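PDB 3WEC: cytochrome P450 from Rhodococcus erythropolis, which hydroxylates the quinoline nitrogen of aurachin alkaloids as a heme-dependent monooxygenase, a step that confers antibiotic activity on them. Local coordinates for residues L37-S42 / V49-S54; K57-R62 / V324-A329; T72-L77 / L186-A191; V293-P298 / S330-A335. One frame throughout, in Å; residues are numbered along the deposited sequence.

Contact 1: L37-S42 / V49-S54; sequences LPIHRS and VADYTS
Pro38 and Ala50 are joined through their backbones: Ala50 N donates to Pro38 O at 3.0 Å, approaching in the carbonyl plane with a fairly bent N-H...O angle of 138°. The Ala50 methyl lies beside the same oxygen, its CB 3.7 Å from Pro38 O. Next to this bond, Ile39 and Val49 form an antiparallel non-hydrogen-bonded pair whose side chains project from the same face of the sheet. They touch lightly, Ile39 CG1 to Val49 CG2 at 4.3 Å. Ile39 CG1 stands anti to its own carbonyl carbon (chi1 -57°), and CD1 reaches beyond Val49 to the start of the following helix, 4.2 Å from Asp51 OD2. This pairing belongs to the N-terminal hairpin of the P450 fold, in which strand 39-41 is one of the two edge strands of the five-stranded sheet and strand 47-49 leads through Ala50 and Asp51 into helix 52-60. Asp51 is the N-cap of that helix. Its CG sits between the backbone N and the carbonyl carbon, the crowded position (chi1 58°), and the carboxylate divides its work between its two oxygens. OD1 accepts from Ser54 N at 3.2 Å, met from well above the carboxylate plane, and also from Ser54 OG, on the syn lone pair. OD2 instead lies 4.1 Å from Pro38 CB, so the capping group also packs against the proline. Leu33 and Arg34 of helix 27-36 cover the Ala50 methyl, while Ala50 O accepts a hydrogen bond from Ser330 OG.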
# COMPACT_ATOMS: atom_id res chain seq x y z
N LEU A 37 -9.96 -23.58 -7.69
CA LEU A 37 -10.96 -22.53 -7.95
C LEU A 37 -10.28 -21.17 -8.23
O LEU A 37 -10.31 -20.26 -7.38
CB LEU A 37 -11.90 -22.44 -6.74
CG LEU A 37 -13.23 -21.68 -6.72
CD1 LEU A 37 -14.33 -22.39 -7.51
CD2 LEU A 37 -13.65 -21.48 -5.27
N PRO A 38 -9.66 -21.04 -9.42
CA PRO A 38 -8.88 -19.86 -9.76
C PRO A 38 -9.71 -18.56 -9.81
O PRO A 38 -9.19 -17.47 -9.51
CB PRO A 38 -8.30 -20.20 -11.13
CG PRO A 38 -9.23 -21.22 -11.71
CD PRO A 38 -9.75 -22.00 -10.54
N ILE A 39 -10.99 -18.65 -10.19
CA ILE A 39 -11.87 -17.46 -10.23
C ILE A 39 -13.24 -17.83 -9.67
O ILE A 39 -13.75 -18.91 -9.96
CB ILE A 39 -12.05 -16.90 -11.68
CG1 ILE A 39 -10.70 -16.54 -12.33
CG2 ILE A 39 -12.98 -15.68 -11.69
CD1 ILE A 39 -10.20 -17.52 -13.37
N HIS A 40 -13.84 -16.96 -8.87
CA HIS A 40 -15.21 -17.22 -8.41
C HIS A 40 -15.91 -16.00 -7.92
O HIS A 40 -15.26 -15.06 -7.46
CB HIS A 40 -15.23 -18.32 -7.35
CG HIS A 40 -14.59 -17.93 -6.03
ND1 HIS A 40 -13.26 -17.73 -5.90
CD2 HIS A 40 -15.15 -17.75 -4.77
CE1 HIS A 40 -12.99 -17.42 -4.61
NE2 HIS A 40 -14.15 -17.43 -3.92
N ARG A 41 -17.23 -16.00 -8.03
CA ARG A 41 -18.06 -14.99 -7.39
C ARG A 41 -18.02 -15.22 -5.89
O ARG A 41 -18.38 -16.29 -5.40
CB ARG A 41 -19.50 -15.03 -7.90
CG ARG A 41 -20.45 -14.14 -7.11
CD ARG A 41 -21.75 -13.86 -7.87
NE ARG A 41 -22.72 -13.12 -7.06
CZ ARG A 41 -22.58 -11.84 -6.69
NH1 ARG A 41 -21.50 -11.15 -7.05
NH2 ARG A 41 -23.52 -11.25 -5.95
N SER A 42 -17.56 -14.20 -5.19
CA SER A 42 -17.38 -14.22 -3.74
C SER A 42 -18.71 -14.38 -3.02
O SER A 42 -18.79 -15.06 -1.99
CB SER A 42 -16.64 -12.93 -3.29
OG SER A 42 -16.85 -12.61 -1.93
N VAL A 49 -9.85 -13.39 -7.83
CA VAL A 49 -8.95 -13.92 -8.87
C VAL A 49 -7.59 -14.29 -8.27
O VAL A 49 -6.97 -13.46 -7.60
CB VAL A 49 -8.76 -12.89 -10.02
CG1 VAL A 49 -7.69 -13.36 -11.00
CG2 VAL A 49 -10.07 -12.64 -10.75
N ALA A 50 -7.13 -15.53 -8.53
CA ALA A 50 -6.01 -16.11 -7.76
C ALA A 50 -4.71 -16.42 -8.53
O ALA A 50 -3.62 -16.49 -7.93
CB ALA A 50 -6.50 -17.34 -6.99
N ASP A 51 -4.82 -16.62 -9.85
CA ASP A 51 -3.68 -17.03 -10.64
C ASP A 51 -2.89 -15.87 -11.21
O ASP A 51 -3.47 -14.93 -11.75
CB ASP A 51 -4.12 -17.97 -11.79
CG ASP A 51 -5.14 -17.32 -12.71
OD1 ASP A 51 -4.91 -17.31 -13.94
OD2 ASP A 51 -6.18 -16.82 -12.21
N TYR A 52 -1.56 -15.97 -11.12
CA TYR A 52 -0.68 -14.99 -11.76
C TYR A 52 -1.21 -14.46 -13.09
O TYR A 52 -1.42 -13.26 -13.24
CB TYR A 52 0.75 -15.53 -11.98
CG TYR A 52 1.70 -14.47 -12.57
CD1 TYR A 52 2.10 -13.35 -11.81
CD2 TYR A 52 2.19 -14.58 -13.90
CE1 TYR A 52 2.94 -12.38 -12.34
CE2 TYR A 52 3.04 -13.60 -14.43
CZ TYR A 52 3.41 -12.51 -13.64
OH TYR A 52 4.25 -11.54 -14.13
N THR A 53 -1.44 -15.34 -14.06
CA THR A 53 -1.68 -14.83 -15.42
C THR A 53 -2.93 -13.95 -15.52
O THR A 53 -2.84 -12.85 -16.07
CB THR A 53 -1.64 -15.92 -16.51
OG1 THR A 53 -0.53 -16.79 -16.27
CG2 THR A 53 -1.48 -15.28 -17.89
N SER A 54 -4.05 -14.41 -14.96
CA SER A 54 -5.32 -13.63 -14.95
C SER A 54 -5.20 -12.35 -14.13
O SER A 54 -5.73 -11.30 -14.51
CB SER A 54 -6.51 -14.47 -14.44
OG SER A 54 -6.58 -15.75 -15.06

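Contact 2: K57-R62 / V324-A329; sequences KVLRSR and VMVLLA
Val58 and Leu59 meet three alternate residues, Val324, Val326 and Leu328, although the last of these is already helical. In the P450 fold this is where helix 52-60 packs on the five-stranded sheet, against its strand 323-326. The backbone changes course at Leu327, the centre of an inverse gamma turn in which Leu328 N bonds to Val326 O, and beyond the turn Leu328 still presents its side chain to the same helix. The join is purely aliphatic. Val58 uses CG1, the methyl anti to its backbone N (chi1 174°), for both valines: it reaches tip to tip toward Val324 CG1 at 4.2 Å and slides past Val326 CG2 at 3.9 Å. Val326 is thus shared, since its other methyl, CG1, lies 3.9 Å from Leu59 CD2 and nearly as close to Leu59 CG. Leu59 and Val326 cross obliquely, CD2 meeting the valine while CD1 turns to Leu328. Both leucines also touch the heme, so this packing forms part of the wall of the heme pocket; Arg305, a heme-binding residue of the adjacent strand 303-307, lies against Val58 and donates a weak hydrogen bond from NH2 to Leu59 O. At the heme end of the row the closing contact is between two terminal methyls, Leu59 CD1 and Leu328 CD2, 3.8 Å apart.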
# COMPACT_ATOMS: atom_id res chain seq x y z
N LYS A 57 -3.30 -9.95 -16.27
CA LYS A 57 -4.26 -9.68 -17.32
C LYS A 57 -5.33 -8.65 -16.92
O LYS A 57 -5.54 -7.67 -17.63
CB LYS A 57 -4.86 -11.01 -17.80
CG LYS A 57 -4.20 -11.66 -19.02
CD LYS A 57 -2.67 -11.72 -19.00
CE LYS A 57 -2.09 -12.58 -20.14
NZ LYS A 57 -2.83 -12.55 -21.44
N VAL A 58 -5.97 -8.86 -15.77
CA VAL A 58 -7.02 -7.94 -15.28
C VAL A 58 -6.50 -6.56 -14.81
O VAL A 58 -7.13 -5.52 -15.08
CB VAL A 58 -7.89 -8.61 -14.16
CG1 VAL A 58 -8.87 -7.61 -13.55
CG2 VAL A 58 -8.62 -9.82 -14.70
N LEU A 59 -5.37 -6.55 -14.10
CA LEU A 59 -4.73 -5.26 -13.70
C LEU A 59 -4.40 -4.41 -14.94
O LEU A 59 -4.60 -3.19 -14.92
CB LEU A 59 -3.48 -5.49 -12.85
CG LEU A 59 -3.62 -6.25 -11.51
CD1 LEU A 59 -2.25 -6.66 -10.98
CD2 LEU A 59 -4.39 -5.46 -10.46
N ARG A 60 -3.98 -5.06 -16.03
CA ARG A 60 -3.49 -4.35 -17.22
C ARG A 60 -4.58 -3.92 -18.19
O ARG A 60 -4.45 -2.90 -18.87
CB ARG A 60 -2.46 -5.19 -17.98
CG ARG A 60 -1.21 -5.55 -17.18
CD ARG A 60 -0.11 -6.09 -18.08
NE ARG A 60 0.79 -4.99 -18.41
CZ ARG A 60 2.05 -4.89 -18.00
NH1 ARG A 60 2.62 -5.84 -17.27
NH2 ARG A 60 2.75 -3.82 -18.34
N SER A 61 -5.66 -4.69 -18.24
CA SER A 61 -6.69 -4.54 -19.29
C SER A 61 -7.43 -3.19 -19.29
O SER A 61 -7.76 -2.66 -18.23
CB SER A 61 -7.65 -5.75 -19.22
OG SER A 61 -8.99 -5.43 -19.55
N ARG A 62 -7.71 -2.62 -20.47
CA ARG A 62 -8.53 -1.41 -20.52
C ARG A 62 -10.04 -1.72 -20.45
O ARG A 62 -10.87 -0.81 -20.50
CB ARG A 62 -8.13 -0.43 -21.65
CG ARG A 62 -8.33 -0.89 -23.08
CD ARG A 62 -7.07 -1.52 -23.65
NE ARG A 62 -7.33 -2.31 -24.85
CZ ARG A 62 -8.23 -2.03 -25.79
NH1 ARG A 62 -8.37 -2.84 -26.84
NH2 ARG A 62 -8.99 -0.95 -25.72
N VAL A 324 -14.14 -6.80 -9.03
CA VAL A 324 -13.19 -7.89 -9.15
C VAL A 324 -12.05 -7.59 -8.19
O VAL A 324 -11.43 -6.52 -8.23
CB VAL A 324 -12.64 -8.01 -10.59
CG1 VAL A 324 -11.50 -9.02 -10.66
CG2 VAL A 324 -13.75 -8.38 -11.55
N MET A 325 -11.81 -8.55 -7.31
CA MET A 325 -10.79 -8.49 -6.30
C MET A 325 -9.59 -9.25 -6.84
O MET A 325 -9.66 -10.46 -7.04
CB MET A 325 -11.32 -9.23 -5.08
CG MET A 325 -11.12 -8.50 -3.79
SD MET A 325 -12.12 -7.00 -3.80
CE MET A 325 -13.43 -7.59 -2.72
N VAL A 326 -8.48 -8.57 -7.09
CA VAL A 326 -7.33 -9.25 -7.66
C VAL A 326 -6.35 -9.65 -6.56
O VAL A 326 -5.79 -8.78 -5.90
CB VAL A 326 -6.62 -8.36 -8.71
CG1 VAL A 326 -5.32 -9.00 -9.16
CG2 VAL A 326 -7.53 -8.13 -9.90
N LEU A 327 -6.15 -10.96 -6.35
CA LEU A 327 -5.28 -11.43 -5.25
C LEU A 327 -3.81 -11.40 -5.60
O LEU A 327 -3.22 -12.41 -5.98
CB LEU A 327 -5.64 -12.85 -4.82
CG LEU A 327 -6.57 -13.14 -3.64
CD1 LEU A 327 -7.59 -12.04 -3.32
CD2 LEU A 327 -7.26 -14.46 -3.94
N LEU A 328 -3.22 -10.22 -5.48
CA LEU A 328 -1.80 -9.99 -5.68
C LEU A 328 -0.94 -11.00 -4.92
O LEU A 328 0.04 -11.52 -5.48
CB LEU A 328 -1.45 -8.57 -5.23
CG LEU A 328 -2.29 -7.37 -5.69
CD1 LEU A 328 -1.69 -6.14 -5.05
CD2 LEU A 328 -2.28 -7.20 -7.20
N ALA A 329 -1.31 -11.27 -3.67
CA ALA A 329 -0.56 -12.15 -2.77
C ALA A 329 -0.54 -13.60 -3.30
O ALA A 329 0.51 -14.26 -3.26
CB ALA A 329 -1.13 -12.08 -1.36

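Contact 3: T72-L77 / L186-A191; sequences TFFDHL and LDINFA. With AUI (3-[(2E,6E,9R)-9-hydroxy-3,7,11-trimethyldodeca-2,6,10-trien-1-yl]-2-methylquinolin-4(1H)-one), chain C.
Ile188 meets Leu77 and Phe74 of helix 73-81 through the end of its side chain, and Leu77 has a further partner in Phe190. From CB of Ile188, the CG1 branch leaves anti to the carbonyl carbon (chi1 -45°), and CD1 continues the extended chain anti to CA (chi2 -166°). CG1 already lies beside the bound aurachin intermediate, 4.1 Å from AUI C20. The terminal CD1 is where the partners converge: AUI C20 at 3.8 Å, Phe74 CE1 at 4.0 Å and Leu77 CD1, met tip to tip, also at 4.0 Å. Phe73 CE2 is a more distant neighbour. Both phenylalanines receive this methyl at the ring edge, near the ring plane, and Phe73 CD2 in turn lies over the rim of one face of Phe74. Leu77 CD1 also abuts the edge of the Phe190 ring in plane, 3.9 Å from CE2. Next to Ile188, Asp187 directs OD1 toward AUI C17 at 3.7 Å; Gly398 N donates to OD1 and Leu399 N to OD2, which holds the carboxylate and probably helps to position the loop beside the isoprenoid chain. Leu186 CD2 approaches the quinoline at AUI N10, 3.7 Å away. The positions correspond to the B' helix and F-G loop of P450s, which commonly form a lid over the substrate pocket. Around the contact, Phe73 packs on Ala323 and Met325 of strand 323-326, Leu186 packs on the long helix 240-271, and the loop itself spans from helix 172-182 to helix 194-216.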
# COMPACT_ATOMS: atom_id res chain seq x y z
N THR A 72 -21.61 -0.01 -7.85
CA THR A 72 -22.55 -0.54 -6.87
C THR A 72 -21.84 -1.30 -5.75
O THR A 72 -22.49 -1.75 -4.80
CB THR A 72 -23.56 -1.52 -7.51
OG1 THR A 72 -22.85 -2.47 -8.32
CG2 THR A 72 -24.62 -0.80 -8.34
N PHE A 73 -20.52 -1.45 -5.84
CA PHE A 73 -19.80 -2.33 -4.92
C PHE A 73 -20.01 -2.04 -3.43
O PHE A 73 -20.17 -2.98 -2.63
CB PHE A 73 -18.31 -2.40 -5.23
CG PHE A 73 -17.53 -3.18 -4.22
CD1 PHE A 73 -17.79 -4.53 -4.02
CD2 PHE A 73 -16.58 -2.55 -3.43
CE1 PHE A 73 -17.10 -5.24 -3.07
CE2 PHE A 73 -15.88 -3.26 -2.48
CZ PHE A 73 -16.14 -4.61 -2.30
N PHE A 74 -19.98 -0.77 -3.06
CA PHE A 74 -20.11 -0.38 -1.65
C PHE A 74 -21.54 -0.51 -1.19
O PHE A 74 -21.80 -0.94 -0.06
CB PHE A 74 -19.61 1.03 -1.41
CG PHE A 74 -18.17 1.21 -1.77
CD1 PHE A 74 -17.18 0.52 -1.08
CD2 PHE A 74 -17.79 2.07 -2.79
CE1 PHE A 74 -15.85 0.67 -1.41
CE2 PHE A 74 -16.46 2.24 -3.12
CZ PHE A 74 -15.48 1.54 -2.44
N ASP A 75 -22.47 -0.15 -2.06
CA ASP A 75 -23.86 -0.40 -1.79
C ASP A 75 -23.99 -1.87 -1.46
O ASP A 75 -24.56 -2.22 -0.42
CB ASP A 75 -24.75 0.01 -2.98
CG ASP A 75 -24.78 1.52 -3.22
OD1 ASP A 75 -24.22 2.28 -2.41
OD2 ASP A 75 -25.36 1.96 -4.23
N HIS A 76 -23.41 -2.74 -2.29
CA HIS A 76 -23.57 -4.18 -2.08
C HIS A 76 -22.90 -4.65 -0.82
O HIS A 76 -23.47 -5.42 -0.05
CB HIS A 76 -23.12 -5.00 -3.30
CG HIS A 76 -23.67 -6.42 -3.31
ND1 HIS A 76 -22.88 -7.51 -3.25
CD2 HIS A 76 -24.98 -6.90 -3.36
CE1 HIS A 76 -23.64 -8.62 -3.27
NE2 HIS A 76 -24.93 -8.24 -3.33
N LEU A 77 -21.69 -4.16 -0.59
CA LEU A 77 -20.87 -4.59 0.56
C LEU A 77 -21.56 -4.28 1.87
O LEU A 77 -21.61 -5.10 2.77
CB LEU A 77 -19.52 -3.88 0.52
CG LEU A 77 -18.26 -4.61 0.94
CD1 LEU A 77 -17.20 -3.57 1.30
CD2 LEU A 77 -18.48 -5.59 2.07
N LEU A 186 -6.87 3.65 4.14
CA LEU A 186 -6.45 2.91 2.93
C LEU A 186 -7.25 1.62 2.84
O LEU A 186 -7.47 1.10 1.79
CB LEU A 186 -4.95 2.51 3.00
CG LEU A 186 -3.99 2.70 1.79
CD1 LEU A 186 -2.66 2.00 2.03
CD2 LEU A 186 -4.59 2.43 0.40
N ASP A 187 -7.66 1.08 3.98
CA ASP A 187 -8.27 -0.22 3.95
C ASP A 187 -9.74 -0.11 4.36
O ASP A 187 -10.16 0.90 4.97
CB ASP A 187 -7.45 -1.19 4.82
CG ASP A 187 -7.64 -2.69 4.46
OD1 ASP A 187 -8.54 -3.09 3.68
OD2 ASP A 187 -6.91 -3.51 5.04
N ILE A 188 -10.53 -1.12 4.01
CA ILE A 188 -11.89 -1.21 4.50
C ILE A 188 -11.89 -2.02 5.80
O ILE A 188 -11.34 -3.12 5.83
CB ILE A 188 -12.84 -1.87 3.46
CG1 ILE A 188 -12.58 -1.30 2.05
CG2 ILE A 188 -14.30 -1.76 3.92
CD1 ILE A 188 -13.66 -1.64 1.03
N ASN A 189 -12.53 -1.49 6.84
CA ASN A 189 -12.65 -2.17 8.13
C ASN A 189 -13.94 -1.77 8.81
O ASN A 189 -14.07 -0.61 9.23
CB ASN A 189 -11.49 -1.79 9.05
CG ASN A 189 -11.30 -2.79 10.19
OD1 ASN A 189 -10.31 -3.50 10.22
ND2 ASN A 189 -12.23 -2.85 11.13
N PHE A 190 -14.87 -2.72 8.92
CA PHE A 190 -16.14 -2.52 9.57
C PHE A 190 -16.05 -2.90 11.04
O PHE A 190 -17.06 -3.19 11.68
CB PHE A 190 -17.18 -3.42 8.93
CG PHE A 190 -17.59 -2.99 7.57
CD1 PHE A 190 -18.67 -2.15 7.40
CD2 PHE A 190 -16.89 -3.45 6.46
CE1 PHE A 190 -19.05 -1.75 6.12
CE2 PHE A 190 -17.26 -3.05 5.18
CZ PHE A 190 -18.34 -2.20 5.01
N ALA A 191 -14.84 -2.95 11.57
CA ALA A 191 -14.71 -3.18 13.02
C ALA A 191 -14.09 -1.91 13.62
O ALA A 191 -12.98 -1.94 14.18
CB ALA A 191 -13.87 -4.42 13.34
O13 AUI C . -6.16 0.81 -5.02
C1 AUI C . -5.13 1.06 -4.35
C4 AUI C . -4.69 2.46 -4.24
C5 AUI C . -5.41 3.49 -4.84
C6 AUI C . -4.98 4.81 -4.71
C7 AUI C . -3.83 5.05 -3.94
C8 AUI C . -3.08 4.05 -3.31
C9 AUI C . -3.47 2.72 -3.41
N10 AUI C . -2.78 1.72 -2.78
C3 AUI C . -3.12 0.42 -2.85
C11 AUI C . -2.31 -0.64 -2.13
C2 AUI C . -4.33 0.01 -3.65
C12 AUI C . -4.73 -1.44 -3.71
C14 AUI C . -5.20 -1.88 -2.32
C15 AUI C . -6.10 -1.42 -1.42
C26 AUI C . -6.97 -0.19 -1.56
C16 AUI C . -6.18 -2.24 -0.16
C17 AUI C . -7.50 -2.93 0.16
C18 AUI C . -8.67 -2.38 -0.61
C19 AUI C . -9.88 -2.95 -0.74
C27 AUI C . -10.30 -4.24 -0.08
C20 AUI C . -10.91 -2.21 -1.56
C21 AUI C . -10.87 -2.46 -3.07
O28 AUI C . -11.73 -1.50 -3.65
C22 AUI C . -9.53 -2.26 -3.75
C23 AUI C . -9.12 -1.19 -4.49
C24 AUI C . -7.76 -1.27 -5.08
C25 AUI C . -9.88 0.10 -4.78

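Contact 4: V293-P298 / S330-A335; sequences VLRFEP and SGNREA
Phe296 and Arg333 stack flat, ring and guanidinium planes 5° apart and their centres separated by 4.2 Å, with NH2 over the middle of the ring. The same NH2 donates to Phe296 O at 3.1 Å, in the carbonyl plane and on a lone pair, so one residue grips the guanidinium both through its ring face and through its backbone. A bend in the arginine at chi2 (-48°) turns CD back toward helix 286-296. The second cross-link runs the other way: Arg295 NH1 donates to Asn332 O at 3.1 Å from above the carbonyl plane, while Ala335 N reaches that oxygen from the opposite face. Arg295 CG packs 3.7 Å from Asn332 CB as the two side chains slide past each other. Asn332 ND2 adds only a weak bond to Arg295 O, and a water links Arg295 O to Arg333 NE, weakly on the arginine side.

In the next shell, Arg295 NE forms a salt bridge with Glu292, the pair of the ExxR motif that marks this helix in P450s, and NH1 also donates to Gly339 O. Asp340 bridges to Arg333 NH1, Tyr27 makes a further cation-pi contact with Arg333, and Leu352 N binds Asn332 OD1. Arg295 NH1 and Arg333 NE, like charges in a buried setting, come within 4.8 Å of each other. Glu292 and Asp340, with Glu297 nearby, probably offset their repulsion, allowing two cationic groups to join the helices by directional bonds to backbone carbonyls.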
# COMPACT_ATOMS: atom_id res chain seq x y z
N VAL A 293 10.87 -9.86 -0.46
CA VAL A 293 9.98 -9.59 0.67
C VAL A 293 8.61 -9.19 0.11
O VAL A 293 7.56 -9.80 0.42
CB VAL A 293 10.61 -8.49 1.59
CG1 VAL A 293 9.67 -8.04 2.69
CG2 VAL A 293 11.92 -8.99 2.20
N LEU A 294 8.61 -8.21 -0.78
CA LEU A 294 7.36 -7.61 -1.28
C LEU A 294 6.54 -8.65 -2.03
O LEU A 294 5.29 -8.62 -1.96
CB LEU A 294 7.64 -6.39 -2.18
CG LEU A 294 7.96 -5.03 -1.57
CD1 LEU A 294 8.59 -4.12 -2.60
CD2 LEU A 294 6.78 -4.29 -0.97
N ARG A 295 7.25 -9.58 -2.69
CA ARG A 295 6.61 -10.73 -3.36
C ARG A 295 6.04 -11.76 -2.36
O ARG A 295 4.88 -12.14 -2.47
CB ARG A 295 7.56 -11.43 -4.34
CG ARG A 295 6.84 -12.47 -5.18
CD ARG A 295 7.77 -13.48 -5.84
NE ARG A 295 8.57 -14.32 -4.94
CZ ARG A 295 8.15 -15.43 -4.31
NH1 ARG A 295 6.90 -15.86 -4.42
NH2 ARG A 295 8.99 -16.12 -3.56
N PHE A 296 6.89 -12.20 -1.43
CA PHE A 296 6.56 -13.21 -0.40
C PHE A 296 5.56 -12.70 0.62
O PHE A 296 4.71 -13.44 1.08
CB PHE A 296 7.85 -13.65 0.33
CG PHE A 296 7.71 -14.90 1.15
CD1 PHE A 296 7.65 -16.15 0.54
CD2 PHE A 296 7.68 -14.84 2.54
CE1 PHE A 296 7.53 -17.32 1.32
CE2 PHE A 296 7.55 -16.01 3.31
CZ PHE A 296 7.49 -17.25 2.70
N GLU A 297 5.68 -11.44 1.02
CA GLU A 297 4.76 -10.91 2.01
C GLU A 297 4.33 -9.49 1.63
O GLU A 297 4.79 -8.52 2.22
CB GLU A 297 5.39 -10.91 3.42
CG GLU A 297 5.53 -12.28 4.09
CD GLU A 297 4.26 -12.78 4.74
OE1 GLU A 297 3.18 -12.19 4.53
OE2 GLU A 297 4.32 -13.82 5.45
N PRO A 298 3.43 -9.37 0.64
CA PRO A 298 3.05 -8.04 0.13
C PRO A 298 2.21 -7.32 1.15
O PRO A 298 1.54 -7.97 1.96
CB PRO A 298 2.25 -8.35 -1.15
CG PRO A 298 2.23 -9.85 -1.29
CD PRO A 298 2.60 -10.44 0.04
N SER A 330 -1.68 -14.07 -3.80
CA SER A 330 -1.80 -15.38 -4.44
C SER A 330 -0.98 -15.51 -5.75
O SER A 330 -0.12 -16.38 -5.84
CB SER A 330 -3.28 -15.68 -4.71
OG SER A 330 -3.44 -17.00 -5.08
N GLY A 331 -1.23 -14.64 -6.72
CA GLY A 331 -0.49 -14.64 -7.96
C GLY A 331 1.00 -14.69 -7.71
O GLY A 331 1.68 -15.51 -8.28
N ASN A 332 1.51 -13.84 -6.83
CA ASN A 332 2.94 -13.80 -6.51
C ASN A 332 3.57 -15.16 -6.19
O ASN A 332 4.74 -15.40 -6.55
CB ASN A 332 3.19 -12.82 -5.38
CG ASN A 332 3.08 -11.36 -5.83
OD1 ASN A 332 2.98 -11.07 -7.02
ND2 ASN A 332 3.04 -10.44 -4.86
N ARG A 333 2.82 -16.02 -5.48
CA ARG A 333 3.33 -17.30 -5.03
C ARG A 333 3.62 -18.24 -6.22
O ARG A 333 4.38 -19.19 -6.10
CB ARG A 333 2.42 -17.96 -3.96
CG ARG A 333 2.40 -17.25 -2.60
CD ARG A 333 3.81 -16.94 -2.11
NE ARG A 333 3.85 -16.32 -0.77
CZ ARG A 333 3.87 -17.03 0.35
NH1 ARG A 333 3.85 -18.37 0.30
NH2 ARG A 333 3.92 -16.42 1.52
N GLU A 334 3.06 -17.90 -7.38
CA GLU A 334 3.41 -18.60 -8.63
C GLU A 334 4.08 -17.68 -9.69
O GLU A 334 4.22 -18.08 -10.84
CB GLU A 334 2.19 -19.37 -9.21
CG GLU A 334 1.02 -18.50 -9.68
CD GLU A 334 -0.09 -19.28 -10.36
OE1 GLU A 334 -0.21 -20.49 -10.09
OE2 GLU A 334 -0.85 -18.70 -11.17
N ALA A 335 4.51 -16.49 -9.30
CA ALA A 335 5.16 -15.55 -10.25
C ALA A 335 6.60 -15.98 -10.64
O ALA A 335 7.10 -15.62 -11.70
CB ALA A 335 5.14 -14.12 -9.73
O HOH W 1 2.70 -13.87 -1.77

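Contacts 2, 3 and 4 are buried, whereas contact 1 is only partly so, at the outer edge of the sheet. Contacts 1 and 2 share helix 52-60 and the same sheet, and meet through backbone hydrogen bonds between Val49 and both Met325 and Leu327. Contacts 2 and 4 share helix 328-333, with Ala329 against Pro298; Ala50 and Ser330 link contacts 1 and 4. Contact 3 touches contact 2 through Met325 and Phe73 and contact 1 through Arg41 and His76, but does not touch contact 4. Chemistry follows place: apolar packing prevails beside heme and ligand in contacts 2 and 3, backbone pairing and helix capping govern contact 1, and buried arginines dominate contact 4.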